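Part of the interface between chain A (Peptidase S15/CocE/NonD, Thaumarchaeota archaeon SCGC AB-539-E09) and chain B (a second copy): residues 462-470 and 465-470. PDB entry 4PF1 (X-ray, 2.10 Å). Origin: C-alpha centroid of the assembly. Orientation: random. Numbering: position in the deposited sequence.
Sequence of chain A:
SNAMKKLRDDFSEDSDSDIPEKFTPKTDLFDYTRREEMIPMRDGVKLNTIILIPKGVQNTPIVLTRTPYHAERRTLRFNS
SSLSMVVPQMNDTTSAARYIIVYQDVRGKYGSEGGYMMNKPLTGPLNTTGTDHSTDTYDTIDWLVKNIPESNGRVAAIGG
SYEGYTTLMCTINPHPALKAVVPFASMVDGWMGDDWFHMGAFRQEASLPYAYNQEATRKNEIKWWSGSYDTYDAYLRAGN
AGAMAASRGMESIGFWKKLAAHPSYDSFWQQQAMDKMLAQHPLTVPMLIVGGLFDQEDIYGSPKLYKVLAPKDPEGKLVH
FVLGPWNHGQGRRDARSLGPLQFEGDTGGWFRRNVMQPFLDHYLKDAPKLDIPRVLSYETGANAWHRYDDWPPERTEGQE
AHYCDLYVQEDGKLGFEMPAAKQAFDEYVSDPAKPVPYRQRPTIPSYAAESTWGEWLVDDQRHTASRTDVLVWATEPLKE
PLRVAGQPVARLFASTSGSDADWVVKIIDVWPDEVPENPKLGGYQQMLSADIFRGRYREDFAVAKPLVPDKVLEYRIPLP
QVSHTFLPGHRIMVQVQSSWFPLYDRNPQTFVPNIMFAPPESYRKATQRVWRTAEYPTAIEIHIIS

Chain A, residues 462-470: RHTASRTDV
Chain B (465-470) ASRTDV

Two copies of one short segment meet here around an approximate twofold relation, each residue facing its own counterpart: the CA atoms of A:Arg467 and B:Arg467 lie 6.6 Å apart, and those of A:Thr468 and B:Thr468 6.7 Å. In chain A the first residues, from A:Arg462, are helical and lead into a loop, where A:Arg467 N bonds back to A:Thr464 O at 3.2 Å. A type I turn then runs from A:Arg467 to A:Val470 and from B:Arg467 to B:Val470. A:Arg467 and B:Arg467 are extended (phi/psi near -75/140), A:Thr468 and B:Thr468 sit near -80/-17 and A:Asp469 and B:Asp469 near -96/20.

Arginine does most of the work. Its CB leaves sideways, and chi1 m, chi2 t, chi3 p, with chi4 near 100°, bring the guanidinium across to the partner. Each has more of its surface covered by the other stretch than any other residue of its own, 81 Å² for A:Arg467 and 86 Å² for B:Arg467. B:Arg467 NH2 donates to A:Ser466 O at 2.8 Å and B:Arg467 NH1 to A:Ser466 OG at 2.9 Å; reciprocally, A:Arg467 NH2 reaches B:Ser466 O at 2.8 Å and A:Arg467 NH1 reaches B:Ser466 OG at 3.0 Å. Serine suits this place because its p rotamer offers a hydroxyl beside its own carbonyl, giving two acceptors to one guanidinium.

The remaining guanidinium edge is used within the chain. A:Arg467 NE meets A:Asp469 OD1 and A:Arg467 NH2 meets A:Asp469 OD2, both at 2.8 Å; B:Arg467 NE lies 2.9 Å from B:Asp469 OD1 and B:Arg467 NH2 3.0 Å from B:Asp469 OD2. The aspartate, chi1 p with chi2 near -8°, thus balances a buried charge and fixes the arginine for its reach, while NH2 serves both chains. One guanidinium face is covered by the opposing arginine, with B:Arg467 CG over that of A:Arg467 and A:Arg467 CA over that of B:Arg467.

At the centre the threonines point toward each other, chi1 p, with A:Thr468 OG1 2.7 Å from B:Thr468 OG1. Small, polar and branched, threonine permits this close meeting while its methyl packs beside carboxylate: A:Thr468 CG2 is 3.8 Å from B:Asp469 OD2.

Waters complete the polar network. Water 2 accepts from A:Thr468 N at 2.8 Å and donates weakly to B:Asp469 OD1 at 2.8 Å; water 3 repeats this with B:Thr468 N and A:Asp469 OD1, again 2.8 Å each. Water 1 donates to A:His463 O at 2.7 Å and accepts from B:Arg467 NH1 at 3.0 Å. The two stretches together bury 377 Å², with every guanidinium nitrogen of both A:Arg467 and B:Arg467 engaged.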

# COMPACT_ATOMS: atom_id res chain seq x y z
N ARG A 462 -21.04 -8.75 7.63
CA ARG A 462 -21.83 -9.06 6.44
C ARG A 462 -21.59 -10.50 5.95
O ARG A 462 -22.50 -11.10 5.38
CB ARG A 462 -21.55 -8.06 5.31
CG ARG A 462 -22.46 -6.83 5.33
CD ARG A 462 -22.20 -5.87 4.18
NE ARG A 462 -20.89 -5.23 4.28
CZ ARG A 462 -20.56 -4.08 3.71
NH1 ARG A 462 -21.45 -3.42 2.98
NH2 ARG A 462 -19.35 -3.57 3.86
N HIS A 463 -20.37 -11.06 6.20
CA HIS A 463 -19.99 -12.41 5.77
C HIS A 463 -20.81 -13.50 6.49
O HIS A 463 -21.08 -14.55 5.90
CB HIS A 463 -18.47 -12.66 5.92
CG HIS A 463 -17.98 -12.87 7.32
ND1 HIS A 463 -17.70 -14.14 7.81
CD2 HIS A 463 -17.64 -11.96 8.26
CE1 HIS A 463 -17.24 -13.96 9.03
NE2 HIS A 463 -17.19 -12.67 9.36
N THR A 464 -21.26 -13.23 7.72
CA THR A 464 -22.10 -14.15 8.48
C THR A 464 -23.59 -13.83 8.26
O THR A 464 -24.42 -14.71 8.42
CB THR A 464 -21.74 -14.12 9.98
OG1 THR A 464 -21.74 -12.78 10.44
CG2 THR A 464 -20.41 -14.77 10.27
N ALA A 465 -23.91 -12.57 7.90
CA ALA A 465 -25.29 -12.11 7.69
C ALA A 465 -26.03 -12.91 6.61
O ALA A 465 -27.23 -13.18 6.77
CB ALA A 465 -25.30 -10.64 7.33
N SER A 466 -25.34 -13.29 5.51
CA SER A 466 -25.96 -14.02 4.40
C SER A 466 -25.99 -15.54 4.63
O SER A 466 -26.62 -16.26 3.85
CB SER A 466 -25.23 -13.73 3.09
OG SER A 466 -23.89 -14.19 3.13
N ARG A 467 -25.32 -16.02 5.70
CA ARG A 467 -25.24 -17.46 6.02
C ARG A 467 -26.56 -18.00 6.56
O ARG A 467 -27.21 -17.35 7.38
CB ARG A 467 -24.12 -17.72 7.04
CG ARG A 467 -22.71 -17.65 6.45
CD ARG A 467 -21.67 -17.98 7.50
NE ARG A 467 -21.72 -19.39 7.91
CZ ARG A 467 -20.84 -20.31 7.53
NH1 ARG A 467 -19.81 -19.98 6.76
NH2 ARG A 467 -20.97 -21.57 7.94
N THR A 468 -26.92 -19.23 6.14
CA THR A 468 -28.17 -19.89 6.55
C THR A 468 -28.08 -20.45 7.97
O THR A 468 -29.12 -20.69 8.58
CB THR A 468 -28.56 -20.98 5.55
OG1 THR A 468 -27.45 -21.85 5.33
CG2 THR A 468 -29.06 -20.41 4.22
N ASP A 469 -26.85 -20.62 8.52
CA ASP A 469 -26.64 -21.12 9.88
C ASP A 469 -26.44 -19.94 10.88
O ASP A 469 -25.87 -20.12 11.96
CB ASP A 469 -25.46 -22.12 9.94
CG ASP A 469 -24.12 -21.58 9.44
OD1 ASP A 469 -24.09 -20.47 8.87
OD2 ASP A 469 -23.10 -22.30 9.59
N VAL A 470 -26.94 -18.74 10.51
CA VAL A 470 -26.85 -17.52 11.32
C VAL A 470 -28.22 -16.80 11.27
O VAL A 470 -28.84 -16.74 10.21
CB VAL A 470 -25.70 -16.57 10.82
CG1 VAL A 470 -25.66 -15.26 11.61
CG2 VAL A 470 -24.33 -17.26 10.87
N ALA B 465 -16.99 -22.47 0.98
CA ALA B 465 -16.68 -23.84 1.43
C ALA B 465 -17.25 -24.15 2.83
O ALA B 465 -17.68 -25.29 3.07
CB ALA B 465 -15.17 -24.06 1.43
N SER B 466 -17.26 -23.16 3.75
CA SER B 466 -17.76 -23.37 5.12
C SER B 466 -19.29 -23.19 5.24
O SER B 466 -19.85 -23.49 6.29
CB SER B 466 -17.06 -22.43 6.10
OG SER B 466 -17.26 -21.07 5.75
N ARG B 467 -19.96 -22.73 4.16
CA ARG B 467 -21.41 -22.49 4.15
C ARG B 467 -22.21 -23.79 4.07
O ARG B 467 -21.80 -24.73 3.36
CB ARG B 467 -21.80 -21.57 3.00
CG ARG B 467 -21.42 -20.11 3.21
CD ARG B 467 -21.74 -19.26 1.99
NE ARG B 467 -23.18 -19.05 1.82
CZ ARG B 467 -23.83 -17.96 2.23
NH1 ARG B 467 -23.17 -16.97 2.81
NH2 ARG B 467 -25.13 -17.85 2.03
N THR B 468 -23.36 -23.85 4.76
CA THR B 468 -24.22 -25.04 4.79
C THR B 468 -25.11 -25.13 3.53
O THR B 468 -25.64 -26.20 3.24
CB THR B 468 -25.07 -25.09 6.08
OG1 THR B 468 -25.83 -23.89 6.19
CG2 THR B 468 -24.22 -25.29 7.33
N ASP B 469 -25.25 -24.02 2.78
CA ASP B 469 -26.04 -23.99 1.54
C ASP B 469 -25.12 -24.21 0.30
O ASP B 469 -25.50 -23.87 -0.83
CB ASP B 469 -26.85 -22.67 1.43
CG ASP B 469 -26.03 -21.38 1.46
OD1 ASP B 469 -24.80 -21.46 1.71
OD2 ASP B 469 -26.62 -20.30 1.30
N VAL B 470 -23.91 -24.77 0.53
CA VAL B 470 -22.92 -25.07 -0.51
C VAL B 470 -22.40 -26.50 -0.31
O VAL B 470 -22.10 -26.89 0.83
CB VAL B 470 -21.74 -24.03 -0.51
CG1 VAL B 470 -20.67 -24.38 -1.54
CG2 VAL B 470 -22.25 -22.60 -0.73
O HOH W 1 -20.51 -16.09 3.75
O HOH W 2 -25.24 -20.59 4.38
O HOH W 3 -23.80 -21.48 6.28